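Local coordinates for protein transcriptional regulator, LYSR family (Neisseria meningitidis, PDB 4AB5) that probably regulates transcription of methionine-biosynthesis genes as a MetR-like LysR-family DNA-binding factor, of which this chain is the regulatory domain, at residues 108-113 against 134-139. Numbering follows the deposited sequence.
Sequences LITYPV and RRHSEL
The imidazole of His136 meets Thr110 with its edge: ND1 donates to Thr110 OG1 at 3.2 Å, the hydroxyl lying near the ring plane. The phenol of Tyr111 has Glu138 O at its edge, 4.1 Å from CD1, and is stacked on the ring of His17; Tyr111 OH is hydrogen-bonded to Thr140 OG1. Leu108 CD2 lies over one face of the Arg134 guanidinium, 4.1 Å from NE, while NH2 forms a salt bridge with Asp115 and NH1 is hydrogen-bonded to Pro132 O. Thr110 OG1, set between backbone N and carbonyl carbon (chi1 76°), also donates to Tyr111 O and accepts from a water weakly bound by Arg134 NE, so three bonds fix the hydroxyl. Strands 108-110 and 134-136 run parallel, bounding the beta-alpha-beta unit through helix 119-125 in this periplasmic-binding-protein-like domain. Arg135 N donates to Leu108 O (2.9 Å), Thr110 N to Arg135 O (3.1 Å) and Ser137 N to Thr110 O, the last nearly along the C=O axis. On the sheet face turned from Leu108, Thr110 and His136, Ile109 CG1 packs 3.8 Å from Arg135 CB. Arg135 turns its guanidinium from the strand pair, and NH2 forms a salt bridge with Asp40 OD1 of the second subunit. Beyond the strands, Pro112 centres an inverse gamma turn, and Glu138, bent at chi2, crosses the Pro112 ring obliquely and brings OE2 to 3.2 Å from Pro112 CG.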
ATOM      1  N   LEU B 108      13.003  14.607   1.987  1.00 33.83           N
ATOM      2  CA  LEU B 108      12.431  13.613   2.885  1.00 32.91           C
ATOM      3  C   LEU B 108      11.230  12.915   2.231  1.00 36.03           C
ATOM      4  O   LEU B 108      10.285  13.578   1.801  1.00 35.35           O
ATOM      5  CB  LEU B 108      12.053  14.254   4.247  1.00 33.71           C
ATOM      6  CG  LEU B 108      11.630  13.300   5.401  1.00 36.94           C
ATOM      7  CD1 LEU B 108      12.771  12.372   5.827  1.00 36.45           C
ATOM      8  CD2 LEU B 108      11.130  14.081   6.589  1.00 35.91           C
ATOM      9  N   ILE B 109      11.290  11.580   2.128  1.00 32.34           N
ATOM     10  CA  ILE B 109      10.206  10.772   1.562  1.00 31.45           C
ATOM     11  C   ILE B 109       9.347  10.220   2.696  1.00 36.13           C
ATOM     12  O   ILE B 109       9.863   9.565   3.600  1.00 35.63           O
ATOM     13  CB  ILE B 109      10.685   9.709   0.532  1.00 33.19           C
ATOM     14  CG1 ILE B 109      11.691  10.335  -0.463  1.00 32.99           C
ATOM     15  CG2 ILE B 109       9.481   9.089  -0.212  1.00 32.41           C
ATOM     16  CD1 ILE B 109      12.613   9.395  -1.081  1.00 39.99           C
ATOM     17  N   THR B 110       8.058  10.604   2.710  1.00 34.00           N
ATOM     18  CA  THR B 110       7.089  10.240   3.751  1.00 34.17           C
ATOM     19  C   THR B 110       5.761   9.790   3.131  1.00 36.78           C
ATOM     20  O   THR B 110       5.574   9.891   1.916  1.00 34.55           O
ATOM     21  CB  THR B 110       6.793  11.471   4.671  1.00 45.45           C
ATOM     22  OG1 THR B 110       5.923  12.391   4.005  1.00 47.89           O
ATOM     23  CG2 THR B 110       8.044  12.198   5.160  1.00 44.37           C
ATOM     24  N   TYR B 111       4.808   9.373   3.989  1.00 34.80           N
ATOM     25  CA  TYR B 111       3.438   9.053   3.588  1.00 34.29           C
ATOM     26  C   TYR B 111       2.701  10.392   3.398  1.00 39.52           C
ATOM     27  O   TYR B 111       3.116  11.385   4.009  1.00 37.88           O
ATOM     28  CB  TYR B 111       2.745   8.151   4.620  1.00 34.42           C
ATOM     29  CG  TYR B 111       3.449   6.825   4.781  1.00 33.95           C
ATOM     30  CD1 TYR B 111       3.409   5.864   3.774  1.00 34.88           C
ATOM     31  CD2 TYR B 111       4.212   6.550   5.913  1.00 34.78           C
ATOM     32  CE1 TYR B 111       4.079   4.646   3.906  1.00 35.23           C
ATOM     33  CE2 TYR B 111       4.893   5.337   6.053  1.00 35.31           C
ATOM     34  CZ  TYR B 111       4.823   4.389   5.045  1.00 43.22           C
ATOM     35  OH  TYR B 111       5.488   3.193   5.174  1.00 47.07           O
ATOM     36  N   PRO B 112       1.673  10.485   2.510  1.00 38.65           N
ATOM     37  CA  PRO B 112       1.026  11.791   2.258  1.00 40.49           C
ATOM     38  C   PRO B 112       0.049  12.139   3.370  1.00 46.32           C
ATOM     39  O   PRO B 112      -1.175  11.998   3.243  1.00 47.44           O
ATOM     40  CB  PRO B 112       0.348  11.597   0.886  1.00 41.89           C
ATOM     41  CG  PRO B 112       0.779  10.230   0.413  1.00 44.26           C
ATOM     42  CD  PRO B 112       1.076   9.451   1.650  1.00 39.12           C
ATOM     43  N   VAL B 113       0.621  12.597   4.476  1.00 42.77           N
ATOM     44  CA  VAL B 113      -0.091  12.869   5.710  1.00 43.78           C
ATOM     45  C   VAL B 113       0.533  14.107   6.414  1.00 50.04           C
ATOM     46  O   VAL B 113       1.685  14.440   6.108  1.00 49.46           O
ATOM     47  CB  VAL B 113      -0.030  11.539   6.523  1.00 46.68           C
ATOM     48  CG1 VAL B 113       0.990  11.565   7.652  1.00 46.37           C
ATOM     49  CG2 VAL B 113      -1.403  11.101   6.996  1.00 47.31           C
ATOM     50  N   ARG B 134      10.014  17.887   0.711  1.00 35.78           N
ATOM     51  CA  ARG B 134       9.281  16.645   0.847  1.00 34.62           C
ATOM     52  C   ARG B 134       8.906  16.029  -0.472  1.00 39.55           C
ATOM     53  O   ARG B 134       8.728  16.725  -1.472  1.00 39.07           O
ATOM     54  CB  ARG B 134       8.030  16.834   1.734  1.00 31.90           C
ATOM     55  CG  ARG B 134       8.255  17.593   3.039  1.00 30.20           C
ATOM     56  CD  ARG B 134       8.996  16.785   4.086  1.00 37.81           C
ATOM     57  NE  ARG B 134       8.446  17.005   5.428  1.00 51.48           N
ATOM     58  CZ  ARG B 134       8.804  18.008   6.216  1.00 71.00           C
ATOM     59  NH1 ARG B 134       9.695  18.895   5.807  1.00 70.43           N
ATOM     60  NH2 ARG B 134       8.268  18.135   7.417  1.00 58.83           N
ATOM     61  N   ARG B 135       8.771  14.704  -0.441  1.00 36.44           N
ATOM     62  CA  ARG B 135       8.366  13.809  -1.518  1.00 35.35           C
ATOM     63  C   ARG B 135       7.392  12.836  -0.829  1.00 36.38           C
ATOM     64  O   ARG B 135       7.627  12.477   0.328  1.00 34.38           O
ATOM     65  CB  ARG B 135       9.601  13.091  -2.075  1.00 37.36           C
ATOM     66  CG  ARG B 135       9.361  12.296  -3.350  1.00 52.09           C
ATOM     67  CD  ARG B 135       9.609  13.101  -4.608  1.00 58.75           C
ATOM     68  NE  ARG B 135       9.116  12.374  -5.782  1.00 58.90           N
ATOM     69  CZ  ARG B 135       9.885  11.761  -6.675  1.00 62.44           C
ATOM     70  NH1 ARG B 135      11.209  11.817  -6.576  1.00 40.99           N
ATOM     71  NH2 ARG B 135       9.337  11.117  -7.695  1.00 47.83           N
ATOM     72  N   HIS B 136       6.269  12.487  -1.484  1.00 33.21           N
ATOM     73  CA  HIS B 136       5.240  11.637  -0.858  1.00 33.24           C
ATOM     74  C   HIS B 136       4.881  10.394  -1.635  1.00 36.81           C
ATOM     75  O   HIS B 136       4.897  10.390  -2.866  1.00 38.09           O
ATOM     76  CB  HIS B 136       3.946  12.423  -0.581  1.00 34.63           C
ATOM     77  CG  HIS B 136       4.144  13.711   0.143  1.00 38.77           C
ATOM     78  ND1 HIS B 136       4.469  13.736   1.483  1.00 41.00           N
ATOM     79  CD2 HIS B 136       4.018  14.983  -0.304  1.00 40.86           C
ATOM     80  CE1 HIS B 136       4.531  15.015   1.810  1.00 41.16           C
ATOM     81  NE2 HIS B 136       4.282  15.802   0.762  1.00 41.69           N
ATOM     82  N   SER B 137       4.493   9.350  -0.900  1.00 31.65           N
ATOM     83  CA  SER B 137       4.033   8.081  -1.453  1.00 30.63           C
ATOM     84  C   SER B 137       3.148   7.360  -0.441  1.00 32.26           C
ATOM     85  O   SER B 137       3.468   7.317   0.746  1.00 30.36           O
ATOM     86  CB  SER B 137       5.212   7.194  -1.854  1.00 33.51           C
ATOM     87  OG  SER B 137       4.757   6.012  -2.489  1.00 40.85           O
ATOM     88  N   GLU B 138       2.041   6.784  -0.922  1.00 28.42           N
ATOM     89  CA  GLU B 138       1.114   5.987  -0.112  1.00 27.35           C
ATOM     90  C   GLU B 138       1.682   4.577   0.123  1.00 31.66           C
ATOM     91  O   GLU B 138       1.202   3.876   1.007  1.00 33.46           O
ATOM     92  CB  GLU B 138      -0.253   5.872  -0.822  1.00 28.74           C
ATOM     93  CG  GLU B 138      -1.024   7.182  -0.946  1.00 37.64           C
ATOM     94  CD  GLU B 138      -1.733   7.687   0.302  1.00 52.65           C
ATOM     95  OE1 GLU B 138      -1.927   6.903   1.259  1.00 42.49           O
ATOM     96  OE2 GLU B 138      -2.136   8.872   0.301  1.00 47.52           O
ATOM     97  N   LEU B 139       2.690   4.154  -0.680  1.00 27.12           N
ATOM     98  CA  LEU B 139       3.274   2.812  -0.645  1.00 25.81           C
ATOM     99  C   LEU B 139       4.713   2.767  -0.177  1.00 31.84           C
ATOM    100  O   LEU B 139       5.554   3.497  -0.699  1.00 33.23           O
ATOM    101  CB  LEU B 139       3.139   2.121  -2.023  1.00 25.01           C
ATOM    102  CG  LEU B 139       1.776   2.225  -2.728  1.00 29.01           C
ATOM    103  CD1 LEU B 139       1.862   1.778  -4.167  1.00 27.79           C
ATOM    104  CD2 LEU B 139       0.691   1.465  -1.982  1.00 31.45           C
TER
HETATM  105  O   HOH W   1       6.016  15.395   4.420  1.00 36.98           O